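Local coordinates for alanine racemase (Enterococcus faecalis, PDB 3E6E), which belongs to the alanine racemase family, pairing an N-terminal TIM-type barrel with a C-terminal beta domain in a two-chain assembly that binds DCS, at residues 102-107 and 127-132; 160-165 and 198-203; 248-253 and 328-333; 292-297 and 348-353. The protein carries 1 engineered substitution. One frame throughout, in Å; residues are numbered along the deposited sequence.

Contact 1: residues 102-107 and 127-132; sequences LSVTVA and LRVHLK
His130 reaches across from strand 129-132 toward Ser103. Its CB lies 3.8 Å from Val104 O, and CG stands anti to the carbonyl carbon (chi1 -77°), which sends the ring toward Ser103. There the imidazole CD2 of His130 meets Ser103 CB at 3.8 Å. At the tip both nitrogens find partners beyond the two strands: NE2 bonds to Glu164 OE1, which also takes Ser103 OG, and ND1 bonds to His203 NE2. The ring is thus held from two sides and its rotation is fixed.

The backbones beneath run parallel. Val104 N donates to Arg128 O at 3.0 Å. In turn His130 N donates to Val104 O at 2.8 Å, and both bonds lie nearly along the C=O axes. Val106 N donates to His130 O, and Lys132 N approaches Val106 O from above its carbonyl plane.

Val104 and Val129 cross obliquely, CG2 to CG1 at 4.2 Å, on the face covered by Trp111 of helix 109-117. Thr105 shares the other face with His130, and Thr105 CG2 lies 3.7 Å from Lys132 CB. Two adjacent parallel strands joined through helix 109-117 form a beta-alpha-beta crossover, the building unit of the TIM-type barrel.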
loop_
_atom_site.group_PDB
_atom_site.type_symbol
_atom_site.label_atom_id
_atom_site.label_comp_id
_atom_site.label_asym_id
_atom_site.label_seq_id
_atom_site.Cartn_x
_atom_site.Cartn_y
_atom_site.Cartn_z
ATOM N N LEU A 102 -24.091 -10.131 12.070
ATOM C CA LEU A 102 -23.458 -10.180 10.770
ATOM C C LEU A 102 -23.675 -11.528 10.112
ATOM O O LEU A 102 -23.814 -12.551 10.781
ATOM C CB LEU A 102 -21.967 -9.937 10.931
ATOM C CG LEU A 102 -21.652 -8.699 11.759
ATOM C CD1 LEU A 102 -20.232 -8.777 12.255
ATOM C CD2 LEU A 102 -21.887 -7.459 10.924
ATOM N N SER A 103 -23.717 -11.523 8.791
ATOM C CA SER A 103 -23.861 -12.762 8.060
ATOM C C SER A 103 -22.444 -13.261 7.778
ATOM O O SER A 103 -21.549 -12.471 7.485
ATOM C CB SER A 103 -24.615 -12.516 6.764
ATOM O OG SER A 103 -25.929 -12.066 7.042
ATOM N N VAL A 104 -22.242 -14.567 7.886
ATOM C CA VAL A 104 -20.929 -15.157 7.665
ATOM C C VAL A 104 -20.935 -16.207 6.570
ATOM O O VAL A 104 -21.954 -16.849 6.300
ATOM C CB VAL A 104 -20.389 -15.837 8.940
ATOM C CG1 VAL A 104 -20.371 -14.849 10.095
ATOM C CG2 VAL A 104 -21.247 -17.049 9.285
ATOM N N THR A 105 -19.778 -16.387 5.950
ATOM C CA THR A 105 -19.634 -17.381 4.906
ATOM C C THR A 105 -19.182 -18.651 5.594
ATOM O O THR A 105 -18.508 -18.598 6.611
ATOM C CB THR A 105 -18.577 -16.939 3.873
ATOM O OG1 THR A 105 -18.992 -15.697 3.286
ATOM C CG2 THR A 105 -18.415 -17.992 2.781
ATOM N N VAL A 106 -19.581 -19.792 5.057
ATOM C CA VAL A 106 -19.190 -21.077 5.622
ATOM C C VAL A 106 -18.891 -22.014 4.461
ATOM O O VAL A 106 -19.725 -22.202 3.575
ATOM C CB VAL A 106 -20.316 -21.659 6.533
ATOM C CG1 VAL A 106 -21.659 -21.454 5.899
ATOM C CG2 VAL A 106 -20.083 -23.135 6.762
ATOM N N ALA A 107 -17.691 -22.585 4.457
ATOM C CA ALA A 107 -17.288 -23.464 3.369
ATOM C C ALA A 107 -16.925 -24.887 3.784
ATOM O O ALA A 107 -16.283 -25.615 3.025
ATOM C CB ALA A 107 -16.127 -22.832 2.621
ATOM N N LEU A 127 -27.632 -17.448 13.769
ATOM C CA LEU A 127 -26.420 -17.151 13.031
ATOM C C LEU A 127 -26.765 -17.111 11.550
ATOM O O LEU A 127 -26.972 -18.157 10.928
ATOM C CB LEU A 127 -25.354 -18.223 13.278
ATOM C CG LEU A 127 -24.024 -18.027 12.527
ATOM C CD1 LEU A 127 -23.287 -16.834 13.107
ATOM C CD2 LEU A 127 -23.161 -19.274 12.635
ATOM N N ARG A 128 -26.838 -15.901 10.996
ATOM C CA ARG A 128 -27.155 -15.700 9.581
ATOM C C ARG A 128 -25.971 -16.206 8.752
ATOM O O ARG A 128 -24.960 -15.516 8.638
ATOM C CB ARG A 128 -27.384 -14.204 9.309
ATOM C CG ARG A 128 -28.032 -13.456 10.478
ATOM C CD ARG A 128 -28.217 -11.964 10.188
ATOM N NE ARG A 128 -29.528 -11.621 9.635
ATOM C CZ ARG A 128 -30.639 -11.498 10.359
ATOM N NH1 ARG A 128 -30.601 -11.690 11.670
ATOM N NH2 ARG A 128 -31.790 -11.177 9.776
ATOM N N VAL A 129 -26.093 -17.408 8.184
ATOM C CA VAL A 129 -25.011 -17.998 7.393
ATOM C C VAL A 129 -25.289 -18.092 5.903
ATOM O O VAL A 129 -26.423 -18.214 5.481
ATOM C CB VAL A 129 -24.647 -19.442 7.865
ATOM C CG1 VAL A 129 -24.632 -19.519 9.384
ATOM C CG2 VAL A 129 -25.608 -20.442 7.269
ATOM N N HIS A 130 -24.223 -18.037 5.115
ATOM C CA HIS A 130 -24.299 -18.157 3.666
ATOM C C HIS A 130 -23.356 -19.311 3.332
ATOM O O HIS A 130 -22.185 -19.306 3.742
ATOM C CB HIS A 130 -23.825 -16.868 2.982
ATOM C CG HIS A 130 -24.830 -15.758 3.008
ATOM N ND1 HIS A 130 -25.461 -15.299 1.872
ATOM C CD2 HIS A 130 -25.301 -15.001 4.029
ATOM C CE1 HIS A 130 -26.276 -14.309 2.191
ATOM N NE2 HIS A 130 -26.197 -14.107 3.494
ATOM N N LEU A 131 -23.864 -20.308 2.614
ATOM C CA LEU A 131 -23.059 -21.472 2.259
ATOM C C LEU A 131 -22.383 -21.305 0.913
ATOM O O LEU A 131 -23.033 -21.366 -0.122
ATOM C CB LEU A 131 -23.937 -22.730 2.261
ATOM C CG LEU A 131 -24.153 -23.469 3.589
ATOM C CD1 LEU A 131 -24.372 -22.489 4.709
ATOM C CD2 LEU A 131 -25.351 -24.410 3.455
ATOM N N LYS A 132 -21.072 -21.103 0.915
ATOM C CA LYS A 132 -20.380 -20.934 -0.358
ATOM C C LYS A 132 -19.956 -22.267 -0.957
ATOM O O LYS A 132 -19.259 -23.062 -0.324
ATOM C CB LYS A 132 -19.141 -20.026 -0.228
ATOM C CG LYS A 132 -18.553 -19.641 -1.609
ATOM C CD LYS A 132 -17.182 -18.949 -1.556
ATOM C CE LYS A 132 -16.643 -18.664 -2.975
ATOM N NZ LYS A 132 -15.279 -18.043 -2.996
#

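Contact 2: residues 160-165 and 198-203; sequences EFLWEG and LPRYVH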
loop_
_atom_site.group_PDB
_atom_site.type_symbol
_atom_site.label_atom_id
_atom_site.label_comp_id
_atom_site.label_asym_id
_atom_site.label_seq_id
_atom_site.Cartn_x
_atom_site.Cartn_y
_atom_site.Cartn_z
ATOM N N GLU A 160 -30.219 -22.671 15.832
ATOM C CA GLU A 160 -29.310 -21.586 16.178
ATOM C C GLU A 160 -28.775 -20.895 14.928
ATOM O O GLU A 160 -28.254 -19.782 14.997
ATOM C CB GLU A 160 -28.149 -22.109 17.026
ATOM C CG GLU A 160 -28.546 -22.521 18.434
ATOM C CD GLU A 160 -28.449 -24.018 18.652
ATOM O OE1 GLU A 160 -28.003 -24.435 19.741
ATOM O OE2 GLU A 160 -28.822 -24.779 17.733
ATOM N N PHE A 161 -28.910 -21.561 13.786
ATOM C CA PHE A 161 -28.488 -20.994 12.516
ATOM C C PHE A 161 -29.723 -20.390 11.850
ATOM O O PHE A 161 -30.812 -20.397 12.419
ATOM C CB PHE A 161 -27.928 -22.092 11.602
ATOM C CG PHE A 161 -26.732 -22.812 12.164
ATOM C CD1 PHE A 161 -25.509 -22.162 12.304
ATOM C CD2 PHE A 161 -26.823 -24.146 12.537
ATOM C CE1 PHE A 161 -24.400 -22.828 12.804
ATOM C CE2 PHE A 161 -25.716 -24.820 13.041
ATOM C CZ PHE A 161 -24.502 -24.161 13.175
ATOM N N LEU A 162 -29.542 -19.869 10.640
ATOM C CA LEU A 162 -30.650 -19.327 9.866
ATOM C C LEU A 162 -30.524 -19.692 8.390
ATOM O O LEU A 162 -31.513 -20.020 7.735
ATOM C CB LEU A 162 -30.725 -17.807 10.026
ATOM C CG LEU A 162 -31.672 -17.070 9.078
ATOM C CD1 LEU A 162 -33.060 -17.692 9.114
ATOM C CD2 LEU A 162 -31.735 -15.590 9.424
ATOM N N TRP A 163 -29.300 -19.635 7.875
ATOM C CA TRP A 163 -29.058 -19.840 6.452
ATOM C C TRP A 163 -29.655 -18.831 5.476
ATOM O O TRP A 163 -30.649 -19.115 4.805
ATOM C CB TRP A 163 -29.538 -21.226 6.019
ATOM C CG TRP A 163 -29.208 -21.558 4.596
ATOM C CD1 TRP A 163 -28.061 -21.241 3.925
ATOM C CD2 TRP A 163 -30.029 -22.273 3.667
ATOM N NE1 TRP A 163 -28.122 -21.715 2.636
ATOM C CE2 TRP A 163 -29.320 -22.354 2.452
ATOM C CE3 TRP A 163 -31.299 -22.858 3.738
ATOM C CZ2 TRP A 163 -29.835 -22.990 1.324
ATOM C CZ3 TRP A 163 -31.807 -23.489 2.617
ATOM C CH2 TRP A 163 -31.077 -23.550 1.428
ATOM N N GLU A 164 -29.044 -17.654 5.400
ATOM C CA GLU A 164 -29.585 -16.553 4.647
ATOM C C GLU A 164 -29.439 -16.795 3.166
ATOM O O GLU A 164 -30.192 -16.233 2.374
ATOM C CB GLU A 164 -28.868 -15.272 5.033
ATOM C CG GLU A 164 -29.787 -14.179 5.479
ATOM C CD GLU A 164 -29.026 -13.040 6.081
ATOM O OE1 GLU A 164 -28.237 -12.402 5.347
ATOM O OE2 GLU A 164 -29.211 -12.796 7.294
ATOM N N GLY A 165 -28.470 -17.620 2.775
ATOM C CA GLY A 165 -28.316 -17.874 1.353
ATOM C C GLY A 165 -27.198 -18.781 0.892
ATOM O O GLY A 165 -26.416 -19.288 1.689
ATOM N N LEU A 198 -34.767 -23.130 -1.014
ATOM C CA LEU A 198 -33.721 -22.119 -1.156
ATOM C C LEU A 198 -33.910 -21.044 -0.097
ATOM O O LEU A 198 -35.011 -20.849 0.406
ATOM C CB LEU A 198 -33.790 -21.488 -2.539
ATOM C CG LEU A 198 -33.725 -22.490 -3.686
ATOM C CD1 LEU A 198 -34.114 -21.819 -4.987
ATOM C CD2 LEU A 198 -32.332 -23.074 -3.760
ATOM N N PRO A 199 -32.840 -20.315 0.246
ATOM C CA PRO A 199 -32.903 -19.259 1.257
ATOM C C PRO A 199 -33.271 -17.898 0.694
ATOM O O PRO A 199 -33.657 -17.786 -0.462
ATOM C CB PRO A 199 -31.508 -19.281 1.868
ATOM C CG PRO A 199 -30.621 -19.952 0.796
ATOM C CD PRO A 199 -31.504 -20.378 -0.352
ATOM N N ARG A 200 -33.149 -16.864 1.517
ATOM C CA ARG A 200 -33.489 -15.511 1.100
ATOM C C ARG A 200 -32.658 -15.046 -0.070
ATOM O O ARG A 200 -33.169 -14.405 -0.982
ATOM C CB ARG A 200 -33.292 -14.532 2.254
ATOM C CG ARG A 200 -33.895 -13.152 2.013
ATOM C CD ARG A 200 -33.629 -12.218 3.192
ATOM N NE ARG A 200 -33.853 -12.873 4.486
ATOM C CZ ARG A 200 -33.726 -12.276 5.671
ATOM N NH1 ARG A 200 -33.380 -10.992 5.742
ATOM N NH2 ARG A 200 -33.914 -12.976 6.787
ATOM N N TYR A 201 -31.369 -15.372 -0.041
ATOM C CA TYR A 201 -30.439 -14.955 -1.093
ATOM C C TYR A 201 -29.786 -16.081 -1.896
ATOM O O TYR A 201 -29.290 -17.058 -1.345
ATOM C CB TYR A 201 -29.340 -14.080 -0.485
ATOM C CG TYR A 201 -29.850 -12.824 0.170
ATOM C CD1 TYR A 201 -29.750 -12.645 1.546
ATOM C CD2 TYR A 201 -30.404 -11.799 -0.589
ATOM C CE1 TYR A 201 -30.184 -11.464 2.157
ATOM C CE2 TYR A 201 -30.841 -10.616 0.008
ATOM C CZ TYR A 201 -30.725 -10.451 1.380
ATOM O OH TYR A 201 -31.119 -9.264 1.968
ATOM N N VAL A 202 -29.793 -15.929 -3.212
ATOM C CA VAL A 202 -29.184 -16.908 -4.091
ATOM C C VAL A 202 -28.374 -16.049 -5.051
ATOM O O VAL A 202 -28.904 -15.504 -6.021
ATOM C CB VAL A 202 -30.266 -17.720 -4.822
ATOM C CG1 VAL A 202 -29.632 -18.899 -5.563
ATOM C CG2 VAL A 202 -31.288 -18.207 -3.810
ATOM N N HIS A 203 -27.084 -15.917 -4.757
ATOM C CA HIS A 203 -26.206 -15.062 -5.546
ATOM C C HIS A 203 -24.925 -15.649 -6.104
ATOM O O HIS A 203 -24.226 -16.415 -5.447
ATOM C CB HIS A 203 -25.875 -13.816 -4.732
ATOM C CG HIS A 203 -25.531 -14.091 -3.300
ATOM N ND1 HIS A 203 -24.234 -14.215 -2.854
ATOM C CD2 HIS A 203 -26.318 -14.215 -2.204
ATOM C CE1 HIS A 203 -24.234 -14.396 -1.544
ATOM N NE2 HIS A 203 -25.486 -14.400 -1.125
#
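The indole of Trp163 and the ring of Pro199 cross obliquely, with the proline over one face of the six-membered ring. Pro199 CG lies 3.4 Å from the centroid of that Trp163 ring and 26° off its normal, a CH-pi contact displaced toward the rim. CG of Trp163 is anti to the backbone N (chi1 -175°), which turns the indole toward Pro199 and onto helix 145-158.

Glu164, extended beyond CG, runs alongside the Tyr201 ring and points the same way, the carboxylate plane turned 67° from the ring and Glu164 OE1 3.9 Å from Tyr201 CE1. Arg200 bends at chi3 so that one face of its guanidinium looks onto Glu164 CG, while Arg200 CG lies over the centre of one face of the Tyr201 ring.

Tyr201 N donates to Glu164 O at 2.8 Å, nearly along the C=O axis. Gly165 pairs in parallel with Tyr201, so the loop after helix 145-158, leading into strand 165-167, meets the neighbouring barrel strand 201-203 at its start.

The buried Glu164 carboxylate forms a salt bridge through OE2 with Arg128 NE, and OE1 bonds to Ser103 OG and His130 NE2. Arg200 NH2, 4.7 Å from Glu164 OE2, is near but not in contact; this positive surrounding would probably favour the ionised form.

Contact 3: residues 248-253 and 328-333; sequences RLTSEL and GPVVTL. Engineered in segment 328-333: Pro329 (natural residue Ser).
Val331 holds CG1 anti to the backbone N (chi1 170°) and CG2 anti to the carbonyl carbon, while Leu253 places CG anti to its own carbonyl carbon (chi1 -70°). These torsions bring Leu253 CG within 3.9 Å of Val331 CG2, the two side chains crossing at about a right angle. Leu253 CD1 also meets the engineered Pro329 at CD, 4.0 Å away. At the other end Leu249, with CG anti to the backbone N, crosses Leu333 obliquely and brings CD2 to 3.8 Å from Leu333 CB.

Backbone bonds run the length of the pair. Ser251 and Val331 form an antiparallel hydrogen-bonded pair: Ser251 N reaches Val331 O in the carbonyl plane at 2.7 Å, whereas Val331 N approaches Ser251 O from well above the plane of the Ser251 carbonyl. Leu333 N donates to Leu249 O (2.9 Å), and Gly328 N to Leu253 O (2.9 Å); the bond from Leu253 N to Pro329 O is weak.

Ser251 and Val331 face Val282, with Ser251 OG bonded to Thr9 OG1. Thr250 and Thr332, a non-hydrogen-bonded pair, take the other face. Strand 330-332 thereby sits between strands 249-259 and 298-301, an antiparallel ladder within the mixed sheet of the C-terminal beta domain.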
loop_
_atom_site.group_PDB
_atom_site.type_symbol
_atom_site.label_atom_id
_atom_site.label_comp_id
_atom_site.label_asym_id
_atom_site.label_seq_id
_atom_site.Cartn_x
_atom_site.Cartn_y
_atom_site.Cartn_z
ATOM N N ARG A 248 -9.744 9.818 -8.103
ATOM C CA ARG A 248 -8.991 10.919 -8.710
ATOM C C ARG A 248 -7.752 11.172 -7.847
ATOM O O ARG A 248 -7.821 11.133 -6.612
ATOM C CB ARG A 248 -9.863 12.167 -8.771
ATOM C CG ARG A 248 -9.541 13.073 -9.914
ATOM C CD ARG A 248 -10.587 14.169 -10.062
ATOM N NE ARG A 248 -10.216 15.061 -11.160
ATOM C CZ ARG A 248 -9.182 15.903 -11.136
ATOM N NH1 ARG A 248 -8.414 15.991 -10.062
ATOM N NH2 ARG A 248 -8.897 16.631 -12.208
ATOM N N LEU A 249 -6.616 11.424 -8.483
ATOM C CA LEU A 249 -5.384 11.639 -7.726
ATOM C C LEU A 249 -4.595 12.854 -8.188
ATOM O O LEU A 249 -4.232 12.962 -9.368
ATOM C CB LEU A 249 -4.507 10.401 -7.833
ATOM C CG LEU A 249 -3.101 10.440 -7.258
ATOM C CD1 LEU A 249 -3.132 10.542 -5.730
ATOM C CD2 LEU A 249 -2.401 9.166 -7.679
ATOM N N THR A 250 -4.311 13.759 -7.254
ATOM C CA THR A 250 -3.566 14.975 -7.574
ATOM C C THR A 250 -2.462 15.265 -6.580
ATOM O O THR A 250 -2.359 14.642 -5.520
ATOM C CB THR A 250 -4.476 16.225 -7.584
ATOM O OG1 THR A 250 -5.234 16.261 -6.367
ATOM C CG2 THR A 250 -5.405 16.236 -8.794
ATOM N N SER A 251 -1.635 16.235 -6.941
ATOM C CA SER A 251 -0.545 16.687 -6.092
ATOM C C SER A 251 -0.139 18.016 -6.698
ATOM O O SER A 251 -0.927 18.624 -7.429
ATOM C CB SER A 251 0.626 15.706 -6.135
ATOM O OG SER A 251 1.576 16.011 -5.125
ATOM N N GLU A 252 1.068 18.480 -6.406
ATOM C CA GLU A 252 1.523 19.738 -6.989
ATOM C C GLU A 252 3.027 19.919 -6.911
ATOM O O GLU A 252 3.693 19.360 -6.043
ATOM C CB GLU A 252 0.813 20.933 -6.328
ATOM C CG GLU A 252 1.251 21.259 -4.915
ATOM C CD GLU A 252 0.365 22.323 -4.265
ATOM O OE1 GLU A 252 0.790 22.947 -3.264
ATOM O OE2 GLU A 252 -0.765 22.528 -4.755
ATOM N N LEU A 253 3.543 20.709 -7.849
ATOM C CA LEU A 253 4.960 21.018 -7.944
ATOM C C LEU A 253 5.439 21.737 -6.694
ATOM O O LEU A 253 4.885 22.763 -6.316
ATOM C CB LEU A 253 5.199 21.900 -9.160
ATOM C CG LEU A 253 5.009 21.195 -10.495
ATOM C CD1 LEU A 253 5.073 22.192 -11.617
ATOM C CD2 LEU A 253 6.071 20.126 -10.653
ATOM N N GLY A 328 3.805 25.250 -7.311
ATOM C CA GLY A 328 2.388 25.367 -7.012
ATOM C C GLY A 328 1.348 24.889 -8.015
ATOM O O GLY A 328 0.227 24.604 -7.608
ATOM N N PRO A 329 1.653 24.818 -9.321
ATOM C CA PRO A 329 0.619 24.347 -10.247
ATOM C C PRO A 329 0.164 22.935 -9.847
ATOM O O PRO A 329 0.963 22.145 -9.331
ATOM C CB PRO A 329 1.332 24.360 -11.598
ATOM C CG PRO A 329 2.344 25.445 -11.444
ATOM C CD PRO A 329 2.875 25.194 -10.051
ATOM N N VAL A 330 -1.108 22.616 -10.079
ATOM C CA VAL A 330 -1.627 21.292 -9.722
ATOM C C VAL A 330 -1.103 20.169 -10.606
ATOM O O VAL A 330 -1.099 20.271 -11.834
ATOM C CB VAL A 330 -3.170 21.234 -9.786
ATOM C CG1 VAL A 330 -3.645 19.802 -9.522
ATOM C CG2 VAL A 330 -3.774 22.188 -8.769
ATOM N N VAL A 331 -0.652 19.095 -9.974
ATOM C CA VAL A 331 -0.167 17.960 -10.722
ATOM C C VAL A 331 -1.246 16.897 -10.709
ATOM O O VAL A 331 -1.637 16.393 -9.647
ATOM C CB VAL A 331 1.114 17.381 -10.118
ATOM C CG1 VAL A 331 1.442 16.041 -10.780
ATOM C CG2 VAL A 331 2.267 18.367 -10.327
ATOM N N THR A 332 -1.733 16.566 -11.897
ATOM C CA THR A 332 -2.770 15.565 -12.038
ATOM C C THR A 332 -2.226 14.194 -12.450
ATOM O O THR A 332 -1.784 14.001 -13.586
ATOM C CB THR A 332 -3.798 16.025 -13.058
ATOM O OG1 THR A 332 -4.255 17.340 -12.702
ATOM C CG2 THR A 332 -4.975 15.051 -13.094
ATOM N N LEU A 333 -2.257 13.245 -11.520
ATOM C CA LEU A 333 -1.779 11.900 -11.801
ATOM C C LEU A 333 -2.903 10.987 -12.304
ATOM O O LEU A 333 -2.694 10.168 -13.203
ATOM C CB LEU A 333 -1.115 11.300 -10.559
ATOM C CG LEU A 333 0.214 11.951 -10.130
ATOM C CD1 LEU A 333 -0.044 13.256 -9.401
ATOM C CD2 LEU A 333 0.973 11.012 -9.231
#

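Contact 4: residues 292-297 and 348-353; sequences RHLQGF and AEKLET
The polar link is a single one. Lys350 NZ donates to the backbone carbonyl Gln295 O at 2.5 Å, a very short distance whose acceptor is less surely placed. A bend at chi2 (71°) after CG, which is anti to the backbone N, swings the otherwise extended lysine chain past the 292-297 loop to this oxygen.

Apolar contacts line the stem of the lysine and the residue after it. Phe297 CD1 lies 3.5 Å from Lys350 CB, the two side chains sliding past each other in opposite directions. Leu294 CD2 touches Lys350 CG at 3.9 Å. Leu294 also crosses Leu351 obliquely, its CD2 meeting Leu351 CD1 at 3.5 Å. The same Leu351 CD1 lies 3.9 Å from His293 CB.

Backbone geometry shapes each partner. Leu294 to Phe297 form a type II beta turn, with Gly296 at positive phi in its third position. Across the dimer interface Arg292 N bonds to Glu357 OE2 of the second subunit, whose Leu351 packs on His293. The loop before strand 298-301 thus packs on the C-terminal end of helix 344-351, which a Schellman motif terminates: Thr353 N closes on Ala348 O, with a weak bond from Glu352 N to Glu349 O and Glu352 (phi 70°) as the C-prime residue.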
loop_
_atom_site.group_PDB
_atom_site.type_symbol
_atom_site.label_atom_id
_atom_site.label_comp_id
_atom_site.label_asym_id
_atom_site.label_seq_id
_atom_site.Cartn_x
_atom_site.Cartn_y
_atom_site.Cartn_z
ATOM N N ARG A 292 7.597 2.282 -8.251
ATOM C CA ARG A 292 8.773 2.562 -9.049
ATOM C C ARG A 292 8.613 2.283 -10.535
ATOM O O ARG A 292 9.241 2.942 -11.363
ATOM C CB ARG A 292 9.970 1.797 -8.467
ATOM C CG ARG A 292 10.367 2.325 -7.075
ATOM C CD ARG A 292 11.341 1.441 -6.309
ATOM N NE ARG A 292 12.701 1.532 -6.819
ATOM C CZ ARG A 292 13.259 0.646 -7.642
ATOM N NH1 ARG A 292 12.566 -0.412 -8.046
ATOM N NH2 ARG A 292 14.510 0.822 -8.065
ATOM N N HIS A 293 7.770 1.330 -10.903
ATOM C CA HIS A 293 7.615 1.065 -12.327
ATOM C C HIS A 293 6.767 2.077 -13.057
ATOM O O HIS A 293 6.357 1.841 -14.191
ATOM C CB HIS A 293 7.046 -0.315 -12.568
ATOM C CG HIS A 293 8.061 -1.401 -12.460
ATOM N ND1 HIS A 293 8.458 -1.928 -11.252
ATOM C CD2 HIS A 293 8.773 -2.045 -13.412
ATOM C CE1 HIS A 293 9.372 -2.857 -11.466
ATOM N NE2 HIS A 293 9.581 -2.947 -12.767
ATOM N N LEU A 294 6.492 3.206 -12.428
ATOM C CA LEU A 294 5.690 4.194 -13.115
ATOM C C LEU A 294 6.576 5.153 -13.895
ATOM O O LEU A 294 6.076 6.102 -14.510
ATOM C CB LEU A 294 4.794 4.956 -12.128
ATOM C CG LEU A 294 3.566 4.186 -11.632
ATOM C CD1 LEU A 294 2.880 4.969 -10.556
ATOM C CD2 LEU A 294 2.613 3.949 -12.763
ATOM N N GLN A 295 7.889 4.926 -13.853
ATOM C CA GLN A 295 8.811 5.780 -14.604
ATOM C C GLN A 295 8.392 5.760 -16.060
ATOM O O GLN A 295 7.900 4.746 -16.554
ATOM C CB GLN A 295 10.239 5.260 -14.559
ATOM C CG GLN A 295 10.997 5.487 -13.294
ATOM C CD GLN A 295 12.444 5.060 -13.441
ATOM O OE1 GLN A 295 13.226 5.683 -14.164
ATOM N NE2 GLN A 295 12.804 3.980 -12.762
ATOM N N GLY A 296 8.615 6.866 -16.757
ATOM C CA GLY A 296 8.252 6.922 -18.161
ATOM C C GLY A 296 6.786 7.251 -18.326
ATOM O O GLY A 296 6.357 7.690 -19.394
ATOM N N PHE A 297 6.010 7.016 -17.270
ATOM C CA PHE A 297 4.589 7.321 -17.304
ATOM C C PHE A 297 4.548 8.850 -17.275
ATOM O O PHE A 297 5.445 9.482 -16.722
ATOM C CB PHE A 297 3.877 6.742 -16.069
ATOM C CG PHE A 297 2.380 6.644 -16.215
ATOM C CD1 PHE A 297 1.809 5.650 -17.006
ATOM C CD2 PHE A 297 1.537 7.545 -15.563
ATOM C CE1 PHE A 297 0.421 5.550 -17.146
ATOM C CE2 PHE A 297 0.149 7.459 -15.696
ATOM C CZ PHE A 297 -0.412 6.461 -16.487
ATOM N N ALA A 348 -2.696 0.988 -14.435
ATOM C CA ALA A 348 -2.632 -0.464 -14.289
ATOM C C ALA A 348 -1.822 -1.073 -15.419
ATOM O O ALA A 348 -0.971 -1.933 -15.197
ATOM C CB ALA A 348 -4.045 -1.053 -14.284
ATOM N N GLU A 349 -2.092 -0.624 -16.639
ATOM C CA GLU A 349 -1.379 -1.149 -17.786
ATOM C C GLU A 349 0.110 -0.856 -17.727
ATOM O O GLU A 349 0.918 -1.714 -18.067
ATOM C CB GLU A 349 -1.990 -0.617 -19.082
ATOM C CG GLU A 349 -3.331 -1.255 -19.357
ATOM C CD GLU A 349 -3.981 -0.759 -20.619
ATOM O OE1 GLU A 349 -5.093 -1.241 -20.914
ATOM O OE2 GLU A 349 -3.404 0.106 -21.316
ATOM N N LYS A 350 0.481 0.339 -17.280
ATOM C CA LYS A 350 1.889 0.701 -17.176
ATOM C C LYS A 350 2.534 -0.128 -16.082
ATOM O O LYS A 350 3.724 -0.420 -16.130
ATOM C CB LYS A 350 2.030 2.183 -16.835
ATOM C CG LYS A 350 3.426 2.590 -16.380
ATOM C CD LYS A 350 4.442 2.563 -17.517
ATOM C CE LYS A 350 5.861 2.757 -16.980
ATOM N NZ LYS A 350 6.814 3.120 -18.060
ATOM N N LEU A 351 1.731 -0.501 -15.093
ATOM C CA LEU A 351 2.197 -1.301 -13.966
ATOM C C LEU A 351 2.103 -2.803 -14.277
ATOM O O LEU A 351 2.610 -3.637 -13.533
ATOM C CB LEU A 351 1.368 -0.941 -12.725
ATOM C CG LEU A 351 2.077 -0.254 -11.550
ATOM C CD1 LEU A 351 3.269 0.568 -12.032
ATOM C CD2 LEU A 351 1.088 0.620 -10.822
ATOM N N GLU A 352 1.447 -3.129 -15.386
ATOM C CA GLU A 352 1.372 -4.509 -15.854
ATOM C C GLU A 352 0.490 -5.355 -14.942
ATOM O O GLU A 352 0.720 -6.553 -14.779
ATOM C CB GLU A 352 2.772 -5.118 -15.947
ATOM C CG GLU A 352 3.654 -4.489 -17.012
ATOM C CD GLU A 352 4.415 -5.521 -17.822
ATOM O OE1 GLU A 352 4.924 -6.492 -17.225
ATOM O OE2 GLU A 352 4.504 -5.360 -19.058
ATOM N N THR A 353 -0.518 -4.723 -14.350
ATOM C CA THR A 353 -1.519 -5.441 -13.569
ATOM C C THR A 353 -2.901 -4.860 -13.847
ATOM O O THR A 353 -3.147 -4.305 -14.916
ATOM C CB THR A 353 -1.225 -5.309 -12.063
ATOM O OG1 THR A 353 -1.199 -3.924 -11.698
ATOM C CG2 THR A 353 0.189 -5.777 -11.753
#

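The four contacts fall into two pairs on opposite sides of the chain's centre. Contacts 1 and 2, in the barrel, have centres 8 Å apart and share one parallel sheet; Val129 O and Glu164 N, 2.7 Å apart, probably hydrogen bond between them. Contacts 3 and 4, in the C-terminal domain, have centres 18 Å apart and nearest atoms about 5 Å apart; their segments alternate along the chain. Centres of contacts 1 and 3 are 44 Å apart. Contact 1 comes closest to DCS: the Lys132 side chain is about 5 Å from it and touches Arg139 of the pocket. In contact 2, His203 ND1 bonds to the pocket residue Arg222.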